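Local coordinates for protein maleylacetate reductase (Agrobacterium tumefaciens, PDB 3HL0) that probably reduces maleylacetate to 3-oxoadipate with NADH, as a member of the iron-containing alcohol dehydrogenase family, at residues Ala10-Ile15 with Glu145-Val150; Pro118-Gly123 with Met167-Asn172; Ser124-Ile129 with Val151-Glu156. All coordinates share one frame; numbering follows the deposited sequence.

Contact 1 lies at the entry to the parallel strands 15-17 and 150-153. Contacts 2 and 3 use the chain leaving strand 113-118 beside NAD. Contacts 1 and 3 touch, with centres about 10 Å apart. Arg14 O accepts from Val151 N at 2.9 Å, so strand 15-17 joins strand 150-153 where contact 1 passes into contact 3. The centres of contacts 2 and 3 lie about 11 Å apart, and Pro118 CG packs on Glu125, Val151 and Tyr153. Segment 118-123 bonds the adenine and a phosphate of NAD, segment 124-129 the carboxamide. In contact 1 the side chain of Leu147 is about 9 Å from NAD. Contact 1 carries the calcium ion instead.

Contact 1 (Ala10-Ile15 with Glu145-Val150); sequences AAPARI and EILPEV. With CA (calcium ion), chain C.
The puckered ring of Pro12 meets Leu147 through CD, which lies 3.9 Å from Leu147 CD2. The two side chains cross obliquely. The same methyl touches Ala11 CB at 3.8 Å and Pro12 O at 3.6 Å, so one leucine methyl touches three atoms of the N-terminal loop. The contact is the lead-in to two parallel neighbours of the N-terminal alpha/beta sheet, strands 15-17 and 150-153. The touching parts run nearly the same way, 22° apart. The flat groups, a guanidinium and a carboxylate, serve partners elsewhere. The Arg14 chain is extended from CG to NE, and NE makes a salt bridge with Glu28. The Glu149 carboxylate turns to the calcium ion with OE2 and to Gln114 N with OE1.

No direct hydrogen bond joins the two segments; two waters bridge them instead. One water donates to both Pro12 O and Pro148 O. A second water accepts from Arg14 N at 2.9 Å and donates weakly to Glu149 O. Beyond this wet end the backbones come closer. Val150 CA makes a CA-H...O contact of 3.4 Å with Arg14 O, which is also hydrogen-bonded to the backbone of Val151.

The loop 145-150 also holds the calcium ion. Glu149 is the one protein ligand; five waters complete the six ligands. Three of those waters donate back to Glu145 O, Leu147 O and Glu149 OE1, so two backbone carbonyls and the other carboxylate oxygen form a second shell. The Glu149 chain bends at chi2 (72°), and OE2 reaches the calcium ion at 2.4 Å.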
loop_
_atom_site.group_PDB
_atom_site.type_symbol
_atom_site.label_atom_id
_atom_site.label_comp_id
_atom_site.label_asym_id
_atom_site.label_seq_id
_atom_site.Cartn_x
_atom_site.Cartn_y
_atom_site.Cartn_z
ATOM N N ALA A 10 18.719 -22.714 -18.787
ATOM C CA ALA A 10 17.382 -22.951 -18.302
ATOM C C ALA A 10 17.465 -23.123 -16.786
ATOM O O ALA A 10 18.210 -23.998 -16.276
ATOM C CB ALA A 10 16.822 -24.217 -18.936
ATOM N N ALA A 11 16.701 -22.310 -16.074
ATOM C CA ALA A 11 16.530 -22.498 -14.655
ATOM C C ALA A 11 15.512 -23.634 -14.441
ATOM O O ALA A 11 14.585 -23.782 -15.219
ATOM C CB ALA A 11 16.019 -21.211 -14.026
ATOM N N PRO A 12 15.720 -24.462 -13.411
ATOM C CA PRO A 12 14.696 -25.482 -13.124
ATOM C C PRO A 12 13.350 -24.828 -12.843
ATOM O O PRO A 12 13.267 -23.767 -12.184
ATOM C CB PRO A 12 15.214 -26.182 -11.870
ATOM C CG PRO A 12 16.247 -25.280 -11.264
ATOM C CD PRO A 12 16.708 -24.289 -12.328
ATOM N N ALA A 13 12.290 -25.453 -13.329
ATOM C CA ALA A 13 10.970 -24.848 -13.200
ATOM C C ALA A 13 9.883 -25.901 -13.288
ATOM O O ALA A 13 9.978 -26.826 -14.099
ATOM C CB ALA A 13 10.765 -23.794 -14.314
ATOM N N ARG A 14 8.848 -25.744 -12.472
ATOM C CA ARG A 14 7.612 -26.484 -12.677
ATOM C C ARG A 14 6.490 -25.470 -12.598
ATOM O O ARG A 14 6.225 -24.937 -11.535
ATOM C CB ARG A 14 7.397 -27.602 -11.651
ATOM C CG ARG A 14 5.993 -28.247 -11.811
ATOM C CD ARG A 14 5.856 -29.579 -11.084
ATOM N NE ARG A 14 4.454 -29.976 -11.104
ATOM C CZ ARG A 14 3.892 -30.722 -12.055
ATOM N NH1 ARG A 14 4.619 -31.185 -13.074
ATOM N NH2 ARG A 14 2.587 -31.015 -11.978
ATOM N N ILE A 15 5.899 -25.153 -13.744
ATOM C CA ILE A 15 4.893 -24.092 -13.844
ATOM C C ILE A 15 3.567 -24.711 -14.206
ATOM O O ILE A 15 3.460 -25.339 -15.260
ATOM C CB ILE A 15 5.293 -23.080 -14.959
ATOM C CG1 ILE A 15 6.779 -22.633 -14.816
ATOM C CG2 ILE A 15 4.277 -21.907 -14.993
ATOM C CD1 ILE A 15 7.107 -21.884 -13.455
ATOM N N GLU A 145 19.249 -21.300 -4.224
ATOM C CA GLU A 145 18.444 -21.619 -3.032
ATOM C C GLU A 145 17.217 -20.684 -2.858
ATOM O O GLU A 145 16.349 -20.919 -1.999
ATOM C CB GLU A 145 19.320 -21.642 -1.765
ATOM C CG GLU A 145 19.829 -20.269 -1.248
ATOM C CD GLU A 145 21.012 -19.652 -2.041
ATOM O OE1 GLU A 145 21.538 -20.273 -3.002
ATOM O OE2 GLU A 145 21.411 -18.508 -1.682
ATOM N N ILE A 146 17.142 -19.622 -3.655
ATOM C CA ILE A 146 15.988 -18.682 -3.564
ATOM C C ILE A 146 14.912 -19.018 -4.596
ATOM O O ILE A 146 13.713 -18.739 -4.375
ATOM C CB ILE A 146 16.502 -17.232 -3.750
ATOM C CG1 ILE A 146 17.448 -16.898 -2.589
ATOM C CG2 ILE A 146 15.341 -16.206 -3.887
ATOM C CD1 ILE A 146 18.264 -15.674 -2.808
ATOM N N LEU A 147 15.325 -19.552 -5.752
ATOM C CA LEU A 147 14.385 -19.845 -6.859
ATOM C C LEU A 147 13.269 -20.807 -6.428
ATOM O O LEU A 147 13.570 -21.942 -5.988
ATOM C CB LEU A 147 15.111 -20.421 -8.080
ATOM C CG LEU A 147 14.254 -20.606 -9.324
ATOM C CD1 LEU A 147 13.706 -19.274 -9.889
ATOM C CD2 LEU A 147 15.122 -21.335 -10.342
ATOM N N PRO A 148 11.987 -20.369 -6.520
ATOM C CA PRO A 148 10.919 -21.307 -6.095
ATOM C C PRO A 148 10.811 -22.592 -6.945
ATOM O O PRO A 148 10.975 -22.565 -8.171
ATOM C CB PRO A 148 9.624 -20.468 -6.199
ATOM C CG PRO A 148 10.127 -19.050 -6.000
ATOM C CD PRO A 148 11.465 -18.998 -6.722
ATOM N N GLU A 149 10.526 -23.692 -6.265
ATOM C CA GLU A 149 10.390 -24.991 -6.913
ATOM C C GLU A 149 9.192 -25.099 -7.835
ATOM O O GLU A 149 9.283 -25.732 -8.887
ATOM C CB GLU A 149 10.265 -26.087 -5.866
ATOM C CG GLU A 149 11.580 -26.508 -5.244
ATOM C CD GLU A 149 12.185 -25.487 -4.285
ATOM O OE1 GLU A 149 11.491 -24.569 -3.784
ATOM O OE2 GLU A 149 13.410 -25.575 -4.037
ATOM N N VAL A 150 8.038 -24.571 -7.409
ATOM C CA VAL A 150 6.809 -24.796 -8.148
ATOM C C VAL A 150 6.027 -23.480 -8.200
ATOM O O VAL A 150 5.988 -22.765 -7.204
ATOM C CB VAL A 150 5.928 -25.891 -7.467
ATOM C CG1 VAL A 150 4.609 -26.038 -8.177
ATOM C CG2 VAL A 150 6.668 -27.238 -7.376
HETATM CA CA CA C . 15.105 -24.528 -2.690
HETATM O O HOH W 1 12.907 -24.060 -9.356
HETATM O O HOH W 2 9.187 -23.361 -10.942
HETATM O O HOH W 3 15.955 -23.393 -0.916
HETATM O O HOH W 4 15.519 -23.271 -4.504
HETATM O O HOH W 5 13.026 -23.291 -1.938
HETATM O O HOH W 6 17.262 -25.437 -2.257
HETATM O O HOH W 7 14.326 -26.222 -1.103
#

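Contact 2 (Pro118-Gly123 with Met167-Asn172); sequences PTTYAG and MTSGLN. With NAD (nicotinamide-adenine-dinucleotide), chain D.
Ser169 OG accepts from Tyr121 N at 2.9 Å, with an N-H...O angle of 143°, and Thr120 CB rests on the same oxygen. With OG anti to the backbone N of Ser169 (chi1 -176°), the hydroxyl reaches Tyr121 N from helix 163-180. Thr120 OG1 is gripped from two directions. It donates to the NAD phosphate oxygen O2N at 2.7 Å and accepts from Ala122 N at 3.3 Å, which makes an ST turn.

The contact joins the cofactor-binding turn after strand 113-118 to a helix of the C-terminal helical part of this dehydrogenase fold. It is wholly buried. Tyr121 extends the join past the hydroxyl. Its CB lies 3.4 Å from Ser169 OG, and its ring edge lies against the Gly170 backbone, with CD2 3.7 Å from Gly170 N. The phenol oxygen goes on to a hydrogen bond with Arg218. Near the next helix turn, Asn172 ND2 packs loosely against Ala122 CA.

The other side of the turn faces NAD. Thr119 O accepts from the adenine amino group N6A at 3.0 Å. Ala122 O lies 3.3 Å from C5N of the nicotinamide ring and is also hydrogen-bonded to His176.

The Thr120 hydroxyl donates to the phosphate and accepts from a backbone N-H. Together with the Ser169 bond to Tyr121 N, this is consistent with the helix helping to set the turn that carries the phosphate-binding hydroxyl.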
loop_
_atom_site.group_PDB
_atom_site.type_symbol
_atom_site.label_atom_id
_atom_site.label_comp_id
_atom_site.label_asym_id
_atom_site.label_seq_id
_atom_site.Cartn_x
_atom_site.Cartn_y
_atom_site.Cartn_z
ATOM N N PRO A 118 1.111 -16.849 -7.462
ATOM C CA PRO A 118 1.244 -15.388 -7.645
ATOM C C PRO A 118 -0.103 -14.761 -7.935
ATOM O O PRO A 118 -0.882 -15.318 -8.689
ATOM C CB PRO A 118 2.181 -15.232 -8.854
ATOM C CG PRO A 118 2.775 -16.596 -9.112
ATOM C CD PRO A 118 1.802 -17.631 -8.512
ATOM N N THR A 119 -0.339 -13.559 -7.395
ATOM C CA THR A 119 -1.626 -12.897 -7.621
ATOM C C THR A 119 -1.423 -11.480 -8.156
ATOM O O THR A 119 -2.372 -10.710 -8.220
ATOM C CB THR A 119 -2.485 -12.880 -6.337
ATOM O OG1 THR A 119 -1.793 -12.138 -5.303
ATOM C CG2 THR A 119 -2.753 -14.343 -5.816
ATOM N N THR A 120 -0.178 -11.127 -8.484
ATOM C CA THR A 120 0.099 -9.863 -9.206
ATOM C C THR A 120 0.961 -10.185 -10.404
ATOM O O THR A 120 1.121 -11.364 -10.776
ATOM C CB THR A 120 0.817 -8.780 -8.349
ATOM O OG1 THR A 120 2.189 -9.155 -8.125
ATOM C CG2 THR A 120 0.103 -8.557 -6.997
ATOM N N TYR A 121 1.528 -9.149 -11.028
ATOM C CA TYR A 121 2.339 -9.321 -12.223
ATOM C C TYR A 121 3.826 -9.107 -11.972
ATOM O O TYR A 121 4.612 -8.988 -12.895
ATOM C CB TYR A 121 1.827 -8.382 -13.329
ATOM C CG TYR A 121 0.324 -8.591 -13.613
ATOM C CD1 TYR A 121 -0.219 -9.887 -13.732
ATOM C CD2 TYR A 121 -0.544 -7.490 -13.727
ATOM C CE1 TYR A 121 -1.576 -10.077 -13.966
ATOM C CE2 TYR A 121 -1.903 -7.660 -13.950
ATOM C CZ TYR A 121 -2.414 -8.966 -14.076
ATOM O OH TYR A 121 -3.758 -9.096 -14.300
ATOM N N ALA A 122 4.217 -9.083 -10.711
ATOM C CA ALA A 122 5.625 -8.771 -10.336
ATOM C C ALA A 122 6.645 -9.763 -10.900
ATOM O O ALA A 122 7.770 -9.366 -11.231
ATOM C CB ALA A 122 5.759 -8.730 -8.769
ATOM N N GLY A 123 6.274 -11.056 -10.952
ATOM C CA GLY A 123 7.189 -12.027 -11.575
ATOM C C GLY A 123 8.265 -12.623 -10.677
ATOM O O GLY A 123 9.065 -13.423 -11.155
HETATM N N MSE A 167 -2.585 -2.190 -13.355
HETATM C CA MSE A 167 -1.907 -1.425 -14.413
HETATM C C MSE A 167 -0.428 -1.202 -14.071
HETATM O O MSE A 167 0.442 -1.432 -14.914
HETATM C CB MSE A 167 -2.594 -0.087 -14.656
HETATM C CG MSE A 167 -4.075 -0.185 -15.090
HETATM SE SE MSE A 167 -4.434 -1.288 -16.638
HETATM C CE MSE A 167 -5.013 -2.886 -15.788
ATOM N N THR A 168 -0.135 -0.774 -12.843
ATOM C CA THR A 168 1.273 -0.461 -12.532
ATOM C C THR A 168 2.095 -1.752 -12.370
ATOM O O THR A 168 3.262 -1.808 -12.819
ATOM C CB THR A 168 1.434 0.445 -11.295
ATOM O OG1 THR A 168 0.700 -0.162 -10.218
ATOM C CG2 THR A 168 0.830 1.801 -11.623
ATOM N N SER A 169 1.512 -2.801 -11.782
ATOM C CA SER A 169 2.228 -4.057 -11.708
ATOM C C SER A 169 2.444 -4.604 -13.128
ATOM O O SER A 169 3.503 -5.194 -13.405
ATOM C CB SER A 169 1.412 -5.066 -10.862
ATOM O OG SER A 169 2.159 -6.317 -10.692
ATOM N N GLY A 170 1.468 -4.400 -14.031
ATOM C CA GLY A 170 1.606 -4.870 -15.438
ATOM C C GLY A 170 2.762 -4.139 -16.092
ATOM O O GLY A 170 3.552 -4.740 -16.825
ATOM N N LEU A 171 2.889 -2.812 -15.833
ATOM C CA LEU A 171 4.047 -2.085 -16.363
ATOM C C LEU A 171 5.375 -2.530 -15.742
ATOM O O LEU A 171 6.407 -2.518 -16.429
ATOM C CB LEU A 171 3.854 -0.549 -16.247
ATOM C CG LEU A 171 2.748 0.005 -17.154
ATOM C CD1 LEU A 171 2.334 1.407 -16.616
ATOM C CD2 LEU A 171 3.240 0.102 -18.588
ATOM N N ASN A 172 5.365 -2.915 -14.452
ATOM C CA ASN A 172 6.549 -3.505 -13.806
ATOM C C ASN A 172 6.996 -4.776 -14.543
ATOM O O ASN A 172 8.194 -4.988 -14.802
ATOM C CB ASN A 172 6.207 -3.806 -12.319
ATOM C CG ASN A 172 7.388 -4.329 -11.488
ATOM O OD1 ASN A 172 8.571 -4.241 -11.838
ATOM N ND2 ASN A 172 7.039 -4.863 -10.333
HETATM P PA NAD D . 2.789 -6.475 -3.164
HETATM O O1A NAD D . 3.124 -7.924 -3.096
HETATM O O2A NAD D . 3.532 -5.545 -2.282
HETATM O O5B NAD D . 1.204 -6.322 -3.084
HETATM C C5B NAD D . 0.651 -5.023 -2.844
HETATM C C4B NAD D . -0.692 -5.219 -2.157
HETATM O O4B NAD D . -1.602 -5.812 -3.083
HETATM C C3B NAD D . -0.586 -6.150 -0.934
HETATM O O3B NAD D . -1.336 -5.649 0.187
HETATM C C2B NAD D . -1.185 -7.431 -1.468
HETATM O O2B NAD D . -1.772 -8.234 -0.463
HETATM C C1B NAD D . -2.233 -6.928 -2.471
HETATM N N9A NAD D . -2.571 -7.925 -3.515
HETATM C C8A NAD D . -1.690 -8.624 -4.318
HETATM N N7A NAD D . -2.397 -9.426 -5.146
HETATM C C5A NAD D . -3.732 -9.273 -4.884
HETATM C C6A NAD D . -4.875 -9.859 -5.428
HETATM N N6A NAD D . -4.891 -10.551 -6.596
HETATM N N1A NAD D . -6.095 -9.456 -4.883
HETATM C C2A NAD D . -6.160 -8.512 -3.883
HETATM N N3A NAD D . -5.039 -7.926 -3.353
HETATM C C4A NAD D . -3.833 -8.317 -3.861
HETATM O O3 NAD D . 3.080 -5.879 -4.657
HETATM P PN NAD D . 4.044 -6.420 -5.846
HETATM O O1N NAD D . 4.203 -5.247 -6.755
HETATM O O2N NAD D . 3.429 -7.655 -6.326
HETATM O O5D NAD D . 5.459 -6.726 -5.164
HETATM C C5D NAD D . 6.378 -5.691 -4.826
HETATM C C4D NAD D . 7.499 -6.339 -4.011
HETATM O O4D NAD D . 8.028 -7.419 -4.766
HETATM C C3D NAD D . 8.639 -5.348 -3.815
HETATM O O3D NAD D . 9.247 -5.632 -2.544
HETATM C C2D NAD D . 9.576 -5.688 -4.950
HETATM O O2D NAD D . 10.933 -5.296 -4.737
HETATM C C1D NAD D . 9.409 -7.195 -5.024
HETATM N N1N NAD D . 9.765 -7.761 -6.318
HETATM C C2N NAD D . 10.772 -8.678 -6.326
HETATM C C3N NAD D . 11.149 -9.244 -7.525
HETATM C C7N NAD D . 12.221 -10.248 -7.408
HETATM O O7N NAD D . 12.526 -10.862 -8.563
HETATM N N7N NAD D . 12.837 -10.505 -6.228
HETATM C C4N NAD D . 10.488 -8.941 -8.767
HETATM C C5N NAD D . 9.462 -7.995 -8.734
HETATM C C6N NAD D . 9.116 -7.408 -7.504
#

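Contact 3 (Ser124-Ile129 with Val151-Glu156); sequences SEVTPI and VIYDAE. With NAD (nicotinamide-adenine-dinucleotide), chain D.
One hydrogen bond, between Tyr153 and Glu125, and a small apolar patch make this buried contact. It joins strand 150-153 of the parallel sheet to the short 3-10 turn that leads into the nicotinamide end of the NAD site. Tyr153 OH donates to Glu125 OE2 at 2.7 Å and meets the anti lone pair, away from the other oxygen. OE2 lies at the ring edge, near its plane, and is 3.2 Å from CE1. The carboxylate itself is turned 69° from the ring. The Glu125 chain bends at chi2 (-89°), which brings its CD to 3.4 Å from Tyr153 OH.

The packing centres on Val151. Its CG1 lies over one face of the Tyr153 ring, 3.5 Å above the plane and toward the rim, and also touches Glu125 CG. Its CG2 packs on Val126 CG1 at 4.0 Å and against the Glu125 carbonyl, 3.5 Å from O. Trp226 meets the Tyr153 ring from outside the two segments.

The cofactor bonds belong to the turn's far end. Thr127 OG1 donates to the carboxamide oxygen O7N at 2.6 Å and accepts from Ile129 N, an ST turn. Lys104 NZ binds the carbonyls of Ser124, Thr127 and Ile129. Ile129 O also accepts from the carboxamide nitrogen N7N at 2.9 Å.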
loop_
_atom_site.group_PDB
_atom_site.type_symbol
_atom_site.label_atom_id
_atom_site.label_comp_id
_atom_site.label_asym_id
_atom_site.label_seq_id
_atom_site.Cartn_x
_atom_site.Cartn_y
_atom_site.Cartn_z
ATOM N N SER A 124 8.294 -12.236 -9.390
ATOM C CA SER A 124 9.331 -12.754 -8.432
ATOM C C SER A 124 9.332 -14.271 -8.351
ATOM O O SER A 124 10.380 -14.895 -8.047
ATOM C CB SER A 124 9.005 -12.217 -7.047
ATOM O OG SER A 124 10.038 -12.545 -6.111
ATOM N N GLU A 125 8.163 -14.872 -8.584
ATOM C CA GLU A 125 7.987 -16.337 -8.488
ATOM C C GLU A 125 8.945 -17.171 -9.364
ATOM O O GLU A 125 9.142 -18.381 -9.087
ATOM C CB GLU A 125 6.547 -16.733 -8.755
ATOM C CG GLU A 125 6.107 -16.375 -10.177
ATOM C CD GLU A 125 5.510 -14.960 -10.332
ATOM O OE1 GLU A 125 5.669 -14.082 -9.453
ATOM O OE2 GLU A 125 4.872 -14.739 -11.384
ATOM N N VAL A 126 9.500 -16.551 -10.418
ATOM C CA VAL A 126 10.455 -17.257 -11.294
ATOM C C VAL A 126 11.810 -16.562 -11.370
ATOM O O VAL A 126 12.550 -16.672 -12.369
ATOM C CB VAL A 126 9.895 -17.504 -12.733
ATOM C CG1 VAL A 126 8.801 -18.610 -12.715
ATOM C CG2 VAL A 126 9.370 -16.190 -13.314
ATOM N N THR A 127 12.174 -15.889 -10.280
ATOM C CA THR A 127 13.518 -15.338 -10.201
ATOM C C THR A 127 14.254 -15.840 -8.962
ATOM O O THR A 127 13.629 -16.201 -7.949
ATOM C CB THR A 127 13.562 -13.771 -10.140
ATOM O OG1 THR A 127 13.411 -13.350 -8.774
ATOM C CG2 THR A 127 12.553 -13.130 -11.050
ATOM N N PRO A 128 15.594 -15.859 -9.013
ATOM C CA PRO A 128 16.361 -16.286 -7.848
ATOM C C PRO A 128 16.778 -15.085 -6.966
ATOM O O PRO A 128 17.705 -15.211 -6.157
ATOM C CB PRO A 128 17.587 -16.959 -8.477
ATOM C CG PRO A 128 17.858 -16.081 -9.678
ATOM C CD PRO A 128 16.451 -15.735 -10.211
ATOM N N ILE A 129 16.079 -13.949 -7.118
ATOM C CA ILE A 129 16.482 -12.702 -6.453
ATOM C C ILE A 129 15.656 -12.460 -5.189
ATOM O O ILE A 129 14.434 -12.682 -5.195
ATOM C CB ILE A 129 16.273 -11.520 -7.431
ATOM C CG1 ILE A 129 16.997 -11.784 -8.765
ATOM C CG2 ILE A 129 16.749 -10.225 -6.831
ATOM C CD1 ILE A 129 16.458 -10.868 -9.934
ATOM N N VAL A 151 5.438 -23.152 -9.341
ATOM C CA VAL A 151 4.578 -21.970 -9.404
ATOM C C VAL A 151 3.239 -22.418 -9.956
ATOM O O VAL A 151 3.202 -23.181 -10.931
ATOM C CB VAL A 151 5.172 -20.937 -10.379
ATOM C CG1 VAL A 151 4.280 -19.705 -10.457
ATOM C CG2 VAL A 151 6.576 -20.555 -9.969
ATOM N N ILE A 152 2.148 -22.029 -9.277
ATOM C CA ILE A 152 0.784 -22.341 -9.727
ATOM C C ILE A 152 0.146 -21.029 -10.140
ATOM O O ILE A 152 -0.124 -20.171 -9.297
ATOM C CB ILE A 152 -0.020 -23.032 -8.593
ATOM C CG1 ILE A 152 0.667 -24.342 -8.234
ATOM C CG2 ILE A 152 -1.469 -23.288 -9.013
ATOM C CD1 ILE A 152 -0.071 -25.067 -7.075
ATOM N N TYR A 153 -0.097 -20.879 -11.431
ATOM C CA TYR A 153 -0.738 -19.678 -11.950
ATOM C C TYR A 153 -2.225 -19.932 -12.162
ATOM O O TYR A 153 -2.634 -20.715 -13.051
ATOM C CB TYR A 153 -0.144 -19.285 -13.305
ATOM C CG TYR A 153 1.199 -18.594 -13.233
ATOM C CD1 TYR A 153 1.309 -17.311 -12.680
ATOM C CD2 TYR A 153 2.343 -19.202 -13.760
ATOM C CE1 TYR A 153 2.561 -16.641 -12.648
ATOM C CE2 TYR A 153 3.553 -18.576 -13.731
ATOM C CZ TYR A 153 3.672 -17.297 -13.192
ATOM O OH TYR A 153 4.886 -16.696 -13.178
ATOM N N ASP A 154 -3.029 -19.241 -11.352
ATOM C CA ASP A 154 -4.481 -19.405 -11.402
ATOM C C ASP A 154 -5.129 -18.040 -11.641
ATOM O O ASP A 154 -5.257 -17.258 -10.694
ATOM C CB ASP A 154 -4.973 -20.009 -10.092
ATOM C CG ASP A 154 -6.494 -20.237 -10.074
ATOM O OD1 ASP A 154 -7.205 -19.768 -10.980
ATOM O OD2 ASP A 154 -6.949 -20.980 -9.175
ATOM N N ALA A 155 -5.475 -17.751 -12.893
ATOM C CA ALA A 155 -5.929 -16.385 -13.224
ATOM C C ALA A 155 -7.212 -16.014 -12.439
ATOM O O ALA A 155 -7.494 -14.828 -12.256
ATOM C CB ALA A 155 -6.133 -16.231 -14.687
ATOM N N GLU A 156 -7.959 -16.995 -11.928
ATOM C CA GLU A 156 -9.157 -16.655 -11.109
ATOM C C GLU A 156 -8.787 -15.818 -9.875
ATOM O O GLU A 156 -9.602 -14.992 -9.410
ATOM C CB GLU A 156 -9.954 -17.916 -10.737
ATOM C CG GLU A 156 -10.570 -18.568 -11.964
ATOM C CD GLU A 156 -11.326 -19.883 -11.685
ATOM O OE1 GLU A 156 -11.317 -20.406 -10.548
ATOM O OE2 GLU A 156 -11.926 -20.386 -12.649
HETATM P PA NAD D . 2.789 -6.475 -3.164
HETATM O O1A NAD D . 3.124 -7.924 -3.096
HETATM O O2A NAD D . 3.532 -5.545 -2.282
HETATM O O5B NAD D . 1.204 -6.322 -3.084
HETATM C C5B NAD D . 0.651 -5.023 -2.844
HETATM C C4B NAD D . -0.692 -5.219 -2.157
HETATM O O4B NAD D . -1.602 -5.812 -3.083
HETATM C C3B NAD D . -0.586 -6.150 -0.934
HETATM O O3B NAD D . -1.336 -5.649 0.187
HETATM C C2B NAD D . -1.185 -7.431 -1.468
HETATM O O2B NAD D . -1.772 -8.234 -0.463
HETATM C C1B NAD D . -2.233 -6.928 -2.471
HETATM N N9A NAD D . -2.571 -7.925 -3.515
HETATM C C8A NAD D . -1.690 -8.624 -4.318
HETATM N N7A NAD D . -2.397 -9.426 -5.146
HETATM C C5A NAD D . -3.732 -9.273 -4.884
HETATM C C6A NAD D . -4.875 -9.859 -5.428
HETATM N N6A NAD D . -4.891 -10.551 -6.596
HETATM N N1A NAD D . -6.095 -9.456 -4.883
HETATM C C2A NAD D . -6.160 -8.512 -3.883
HETATM N N3A NAD D . -5.039 -7.926 -3.353
HETATM C C4A NAD D . -3.833 -8.317 -3.861
HETATM O O3 NAD D . 3.080 -5.879 -4.657
HETATM P PN NAD D . 4.044 -6.420 -5.846
HETATM O O1N NAD D . 4.203 -5.247 -6.755
HETATM O O2N NAD D . 3.429 -7.655 -6.326
HETATM O O5D NAD D . 5.459 -6.726 -5.164
HETATM C C5D NAD D . 6.378 -5.691 -4.826
HETATM C C4D NAD D . 7.499 -6.339 -4.011
HETATM O O4D NAD D . 8.028 -7.419 -4.766
HETATM C C3D NAD D . 8.639 -5.348 -3.815
HETATM O O3D NAD D . 9.247 -5.632 -2.544
HETATM C C2D NAD D . 9.576 -5.688 -4.950
HETATM O O2D NAD D . 10.933 -5.296 -4.737
HETATM C C1D NAD D . 9.409 -7.195 -5.024
HETATM N N1N NAD D . 9.765 -7.761 -6.318
HETATM C C2N NAD D . 10.772 -8.678 -6.326
HETATM C C3N NAD D . 11.149 -9.244 -7.525
HETATM C C7N NAD D . 12.221 -10.248 -7.408
HETATM O O7N NAD D . 12.526 -10.862 -8.563
HETATM N N7N NAD D . 12.837 -10.505 -6.228
HETATM C C4N NAD D . 10.488 -8.941 -8.767
HETATM C C5N NAD D . 9.462 -7.995 -8.734
HETATM C C6N NAD D . 9.116 -7.408 -7.504
#